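Pullulanase (Bacillus acidopullulyticus, PDB 2WAN) hydrolyses alpha-1,6-glucosidic linkages in pullulan and, as pullulanases do, at the branch points of starch-derived glucans. Local coordinates at residues D564-T576 with N590-F602. Sequence-based numbering, arbitrary orientation.
Sequences DFDKIVPQYYYRT and NEFATEHPMAQKF. With GOL (glycerol), chain C.
Tyr574 and Phe592 meet backbone to backbone, their CA atoms 4.4 Å apart, in a single beta bridge of antiparallel sense: Ala593 N donates to Tyr573 O and Arg575 N to Glu591 O. The bridge ties together two loop portions of the alpha-amylase-type (beta/alpha)8 barrel, one following helix 564-568 and one just before helix 597-614, in the long connection between strand 547-552 and helix 597-614.

Beside the bridge, Phe565, Phe592 and Phe602 form an aromatic cluster. The edge of Phe565 points at the face of Phe602, CZ to CE2 3.7 Å with planes at 89°, a T-shaped pair, whereas Phe592 meets Phe565 obliquely. Tyr573 lies alongside Phe592 and also reaches Ala599 CB; the side chain of Tyr573 also touches Trp332 of strand 326-332.

Arg575 carries the polar side. Its extended chain brings the guanidinium over Phe592 O, which lies 3.3 Å from CZ above the plane. NE and NH2 both grip Glu595 OE1, NE at 2.8 Å on the syn side, with guanidinium and carboxylate nearly coplanar. NH1 binds Glu591 OE2 at 2.8 Å on the anti side; Ser658 and Thr583 also hold that carboxylate. With alanine in place of Arg575, Glu591 and Glu595 would probably lose the cation they share, and Glu595 would be freer to turn.

At the start of helix 597-614, the His596 ring forms an offset stack on Tyr572, centroids 3.8 Å apart and planes at 4°. Tyr572 CG stands anti to the backbone N (chi1 -174°), laying the ring face to face with the imidazole. Tyr572 OH, also bonded to Asn307, accepts from a water that in turn accepts from Met598 N at 2.8 Å.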
loop_
_atom_site.group_PDB
_atom_site.type_symbol
_atom_site.label_atom_id
_atom_site.label_comp_id
_atom_site.label_asym_id
_atom_site.label_seq_id
_atom_site.Cartn_x
_atom_site.Cartn_y
_atom_site.Cartn_z
ATOM N N ASP A 564 -16.882 12.753 -0.394
ATOM C CA ASP A 564 -18.058 12.116 -0.998
ATOM C C ASP A 564 -18.419 10.799 -0.306
ATOM O O ASP A 564 -19.598 10.526 -0.073
ATOM C CB ASP A 564 -17.845 11.923 -2.500
ATOM C CG ASP A 564 -17.688 13.247 -3.226
ATOM O OD1 ASP A 564 -18.522 14.150 -2.980
ATOM O OD2 ASP A 564 -16.705 13.415 -3.989
ATOM N N PHE A 565 -17.408 10.014 0.072
ATOM C CA PHE A 565 -17.645 8.766 0.814
ATOM C C PHE A 565 -18.503 8.987 2.070
ATOM O O PHE A 565 -19.490 8.273 2.274
ATOM C CB PHE A 565 -16.317 8.103 1.222
ATOM C CG PHE A 565 -15.547 7.470 0.065
ATOM C CD1 PHE A 565 -16.207 6.844 -0.982
ATOM C CD2 PHE A 565 -14.152 7.454 0.079
ATOM C CE1 PHE A 565 -15.502 6.255 -2.033
ATOM C CE2 PHE A 565 -13.437 6.863 -0.956
ATOM C CZ PHE A 565 -14.115 6.262 -2.012
ATOM N N ASP A 566 -18.125 9.964 2.898
ATOM C CA ASP A 566 -18.792 10.195 4.186
ATOM C C ASP A 566 -20.151 10.840 4.011
ATOM O O ASP A 566 -21.025 10.676 4.867
ATOM C CB ASP A 566 -17.936 11.039 5.146
ATOM C CG ASP A 566 -17.093 10.180 6.093
ATOM O OD1 ASP A 566 -17.305 8.946 6.132
ATOM O OD2 ASP A 566 -16.205 10.743 6.774
ATOM N N LYS A 567 -20.336 11.556 2.899
ATOM C CA LYS A 567 -21.655 12.135 2.599
ATOM C C LYS A 567 -22.660 11.093 2.070
ATOM O O LYS A 567 -23.871 11.311 2.120
ATOM C CB LYS A 567 -21.529 13.354 1.663
ATOM C CG LYS A 567 -20.804 14.545 2.316
ATOM C CD LYS A 567 -20.760 15.802 1.429
ATOM C CE LYS A 567 -19.827 15.696 0.219
ATOM N NZ LYS A 567 -19.842 16.992 -0.545
ATOM N N ILE A 568 -22.172 9.959 1.576
ATOM C CA ILE A 568 -23.048 8.933 1.009
ATOM C C ILE A 568 -23.307 7.798 2.008
ATOM O O ILE A 568 -24.458 7.396 2.202
ATOM C CB ILE A 568 -22.506 8.402 -0.353
ATOM C CG1 ILE A 568 -22.366 9.572 -1.339
ATOM C CG2 ILE A 568 -23.421 7.283 -0.935
ATOM C CD1 ILE A 568 -21.638 9.227 -2.629
ATOM N N VAL A 569 -22.244 7.286 2.630
ATOM C CA VAL A 569 -22.359 6.211 3.626
ATOM C C VAL A 569 -21.471 6.581 4.826
ATOM O O VAL A 569 -20.294 6.182 4.874
ATOM C CB VAL A 569 -21.939 4.818 3.073
ATOM C CG1 VAL A 569 -22.433 3.700 3.997
ATOM C CG2 VAL A 569 -22.485 4.573 1.658
ATOM N N PRO A 570 -22.026 7.365 5.782
ATOM C CA PRO A 570 -21.258 7.943 6.884
ATOM C C PRO A 570 -20.306 6.962 7.569
ATOM O O PRO A 570 -20.724 5.900 8.054
ATOM C CB PRO A 570 -22.354 8.461 7.832
ATOM C CG PRO A 570 -23.426 8.919 6.879
ATOM C CD PRO A 570 -23.420 7.871 5.782
ATOM N N GLN A 571 -19.023 7.334 7.546
ATOM C CA GLN A 571 -17.895 6.596 8.162
ATOM C C GLN A 571 -17.475 5.262 7.564
ATOM O O GLN A 571 -16.346 4.831 7.788
ATOM C CB GLN A 571 -18.100 6.387 9.669
ATOM C CG GLN A 571 -18.122 7.667 10.489
ATOM C CD GLN A 571 -18.195 7.352 11.973
ATOM O OE1 GLN A 571 -18.070 6.191 12.377
ATOM N NE2 GLN A 571 -18.416 8.376 12.787
ATOM N N TYR A 572 -18.376 4.594 6.849
ATOM C CA TYR A 572 -18.192 3.203 6.477
ATOM C C TYR A 572 -16.999 2.938 5.553
ATOM O O TYR A 572 -16.453 1.836 5.560
ATOM C CB TYR A 572 -19.471 2.627 5.849
ATOM C CG TYR A 572 -19.386 1.135 5.585
ATOM C CD1 TYR A 572 -19.556 0.216 6.621
ATOM C CD2 TYR A 572 -19.151 0.643 4.298
ATOM C CE1 TYR A 572 -19.476 -1.132 6.391
ATOM C CE2 TYR A 572 -19.066 -0.706 4.055
ATOM C CZ TYR A 572 -19.233 -1.595 5.107
ATOM O OH TYR A 572 -19.153 -2.923 4.884
ATOM N N TYR A 573 -16.616 3.927 4.745
ATOM C CA TYR A 573 -15.463 3.725 3.842
ATOM C C TYR A 573 -14.119 3.843 4.565
ATOM O O TYR A 573 -13.070 3.595 3.952
ATOM C CB TYR A 573 -15.515 4.679 2.630
ATOM C CG TYR A 573 -16.559 4.304 1.589
ATOM C CD1 TYR A 573 -16.266 3.372 0.578
ATOM C CD2 TYR A 573 -17.832 4.889 1.607
ATOM C CE1 TYR A 573 -17.221 3.023 -0.393
ATOM C CE2 TYR A 573 -18.794 4.548 0.651
ATOM C CZ TYR A 573 -18.480 3.614 -0.347
ATOM O OH TYR A 573 -19.428 3.294 -1.309
ATOM N N TYR A 574 -14.151 4.188 5.854
ATOM C CA TYR A 574 -12.932 4.464 6.644
ATOM C C TYR A 574 -12.848 3.542 7.862
ATOM O O TYR A 574 -13.862 3.009 8.297
ATOM C CB TYR A 574 -12.963 5.900 7.155
ATOM C CG TYR A 574 -13.033 6.908 6.042
ATOM C CD1 TYR A 574 -11.884 7.267 5.339
ATOM C CD2 TYR A 574 -14.250 7.470 5.653
ATOM C CE1 TYR A 574 -11.939 8.172 4.276
ATOM C CE2 TYR A 574 -14.313 8.393 4.598
ATOM C CZ TYR A 574 -13.158 8.736 3.918
ATOM O OH TYR A 574 -13.186 9.642 2.874
ATOM N N ARG A 575 -11.647 3.376 8.418
ATOM C CA ARG A 575 -11.479 2.596 9.647
ATOM C C ARG A 575 -11.723 3.463 10.881
ATOM O O ARG A 575 -11.233 4.583 10.983
ATOM C CB ARG A 575 -10.112 1.888 9.697
ATOM C CG ARG A 575 -9.905 0.891 8.541
ATOM C CD ARG A 575 -8.567 0.122 8.616
ATOM N NE ARG A 575 -8.519 -0.834 7.515
ATOM C CZ ARG A 575 -7.573 -0.896 6.581
ATOM N NH1 ARG A 575 -6.520 -0.085 6.623
ATOM N NH2 ARG A 575 -7.674 -1.807 5.613
ATOM N N THR A 576 -12.518 2.941 11.808
ATOM C CA THR A 576 -12.770 3.642 13.065
ATOM C C THR A 576 -12.509 2.668 14.215
ATOM O O THR A 576 -12.571 1.451 14.024
ATOM C CB THR A 576 -14.215 4.179 13.160
ATOM O OG1 THR A 576 -15.137 3.094 13.037
ATOM C CG2 THR A 576 -14.491 5.218 12.064
ATOM N N ASN A 590 -6.825 9.627 8.310
ATOM C CA ASN A 590 -7.810 8.592 8.038
ATOM C C ASN A 590 -7.182 7.442 7.280
ATOM O O ASN A 590 -6.070 7.573 6.757
ATOM C CB ASN A 590 -9.008 9.173 7.246
ATOM C CG ASN A 590 -8.635 9.604 5.824
ATOM O OD1 ASN A 590 -8.393 10.792 5.560
ATOM N ND2 ASN A 590 -8.615 8.650 4.908
ATOM N N GLU A 591 -7.877 6.314 7.232
ATOM C CA GLU A 591 -7.498 5.206 6.362
ATOM C C GLU A 591 -8.727 4.488 5.793
ATOM O O GLU A 591 -9.756 4.338 6.460
ATOM C CB GLU A 591 -6.531 4.231 7.064
ATOM C CG GLU A 591 -7.115 3.572 8.298
ATOM C CD GLU A 591 -6.106 2.706 9.062
ATOM O OE1 GLU A 591 -5.951 2.941 10.282
ATOM O OE2 GLU A 591 -5.491 1.795 8.465
ATOM N N PHE A 592 -8.606 4.062 4.538
ATOM C CA PHE A 592 -9.694 3.439 3.797
ATOM C C PHE A 592 -9.893 2.002 4.284
ATOM O O PHE A 592 -8.923 1.244 4.408
ATOM C CB PHE A 592 -9.337 3.475 2.306
ATOM C CG PHE A 592 -10.493 3.188 1.371
ATOM C CD1 PHE A 592 -10.660 1.916 0.842
ATOM C CD2 PHE A 592 -11.369 4.192 1.002
ATOM C CE1 PHE A 592 -11.701 1.637 -0.047
ATOM C CE2 PHE A 592 -12.431 3.915 0.109
ATOM C CZ PHE A 592 -12.573 2.638 -0.417
ATOM N N ALA A 593 -11.145 1.631 4.574
ATOM C CA ALA A 593 -11.463 0.323 5.168
ATOM C C ALA A 593 -11.670 -0.789 4.131
ATOM O O ALA A 593 -12.804 -1.154 3.804
ATOM C CB ALA A 593 -12.718 0.457 6.085
ATOM N N THR A 594 -10.581 -1.330 3.588
ATOM C CA THR A 594 -10.668 -2.386 2.575
ATOM C C THR A 594 -11.248 -3.710 3.093
ATOM O O THR A 594 -11.628 -4.565 2.291
ATOM C CB THR A 594 -9.279 -2.681 1.933
ATOM O OG1 THR A 594 -8.351 -2.991 2.979
ATOM C CG2 THR A 594 -8.777 -1.466 1.190
ATOM N N GLU A 595 -11.321 -3.873 4.421
ATOM C CA GLU A 595 -11.992 -5.036 5.025
ATOM C C GLU A 595 -13.527 -4.952 4.921
ATOM O O GLU A 595 -14.235 -5.907 5.261
ATOM C CB GLU A 595 -11.561 -5.244 6.490
ATOM C CG GLU A 595 -12.120 -4.235 7.502
ATOM C CD GLU A 595 -11.276 -2.982 7.673
ATOM O OE1 GLU A 595 -10.473 -2.636 6.776
ATOM O OE2 GLU A 595 -11.424 -2.315 8.715
ATOM N N HIS A 596 -14.030 -3.804 4.479
ATOM C CA HIS A 596 -15.463 -3.624 4.230
ATOM C C HIS A 596 -15.686 -3.961 2.760
ATOM O O HIS A 596 -15.121 -3.283 1.898
ATOM C CB HIS A 596 -15.895 -2.178 4.497
ATOM C CG HIS A 596 -16.067 -1.817 5.947
ATOM N ND1 HIS A 596 -16.134 -2.748 6.967
ATOM C CD2 HIS A 596 -16.221 -0.610 6.536
ATOM C CE1 HIS A 596 -16.322 -2.123 8.120
ATOM N NE2 HIS A 596 -16.373 -0.826 7.885
ATOM N N PRO A 597 -16.494 -4.998 2.459
ATOM C CA PRO A 597 -16.657 -5.515 1.085
ATOM C C PRO A 597 -16.897 -4.460 -0.016
ATOM O O PRO A 597 -16.254 -4.533 -1.077
ATOM C CB PRO A 597 -17.853 -6.458 1.207
ATOM C CG PRO A 597 -17.699 -7.009 2.632
ATOM C CD PRO A 597 -17.232 -5.826 3.443
ATOM N N MET A 598 -17.802 -3.504 0.217
ATOM C CA MET A 598 -18.103 -2.495 -0.813
ATOM C C MET A 598 -16.992 -1.464 -0.968
ATOM O O MET A 598 -16.833 -0.882 -2.042
ATOM C CB MET A 598 -19.469 -1.832 -0.595
ATOM C CG MET A 598 -20.669 -2.771 -0.858
ATOM S SD MET A 598 -20.808 -3.492 -2.502
ATOM C CE MET A 598 -21.224 -2.058 -3.487
ATOM N N ALA A 599 -16.221 -1.243 0.097
ATOM C CA ALA A 599 -15.051 -0.380 0.005
ATOM C C ALA A 599 -13.975 -1.115 -0.818
ATOM O O ALA A 599 -13.359 -0.542 -1.737
ATOM C CB ALA A 599 -14.558 -0.015 1.399
ATOM N N GLN A 600 -13.769 -2.394 -0.516
ATOM C CA GLN A 600 -12.864 -3.214 -1.328
ATOM C C GLN A 600 -13.295 -3.233 -2.804
ATOM O O GLN A 600 -12.461 -3.094 -3.704
ATOM C CB GLN A 600 -12.787 -4.649 -0.780
ATOM C CG GLN A 600 -11.722 -5.539 -1.471
ATOM C CD GLN A 600 -11.875 -6.997 -1.065
ATOM O OE1 GLN A 600 -12.871 -7.636 -1.397
ATOM N NE2 GLN A 600 -10.899 -7.517 -0.323
ATOM N N LYS A 601 -14.592 -3.421 -3.048
ATOM C CA LYS A 601 -15.118 -3.404 -4.418
ATOM C C LYS A 601 -14.823 -2.085 -5.125
ATOM O O LYS A 601 -14.495 -2.096 -6.314
ATOM C CB LYS A 601 -16.625 -3.695 -4.431
ATOM C CG LYS A 601 -17.258 -3.574 -5.834
ATOM C CD LYS A 601 -18.745 -3.903 -5.790
ATOM C CE LYS A 601 -19.460 -3.578 -7.112
ATOM N NZ LYS A 601 -18.705 -4.053 -8.322
ATOM N N PHE A 602 -14.911 -0.964 -4.398
ATOM C CA PHE A 602 -14.608 0.330 -4.985
ATOM C C PHE A 602 -13.176 0.355 -5.541
ATOM O O PHE A 602 -12.925 0.864 -6.640
ATOM C CB PHE A 602 -14.783 1.484 -3.973
ATOM C CG PHE A 602 -14.327 2.810 -4.524
ATOM C CD1 PHE A 602 -15.192 3.568 -5.308
ATOM C CD2 PHE A 602 -13.005 3.268 -4.339
ATOM C CE1 PHE A 602 -14.780 4.780 -5.872
ATOM C CE2 PHE A 602 -12.596 4.476 -4.905
ATOM C CZ PHE A 602 -13.489 5.224 -5.670
HETATM C C1 GOL C . -13.660 -1.921 12.305
HETATM O O1 GOL C . -14.177 -3.146 12.802
HETATM C C2 GOL C . -14.198 -1.679 10.896
HETATM O O2 GOL C . -13.826 -2.749 10.040
HETATM C C3 GOL C . -13.646 -0.376 10.343
HETATM O O3 GOL C . -14.191 0.750 10.996
HETATM O O HOH W 1 -19.644 -3.668 2.283
HETATM O O HOH W 2 -16.128 1.994 9.619
HETATM O O HOH W 3 -9.736 6.229 9.389
#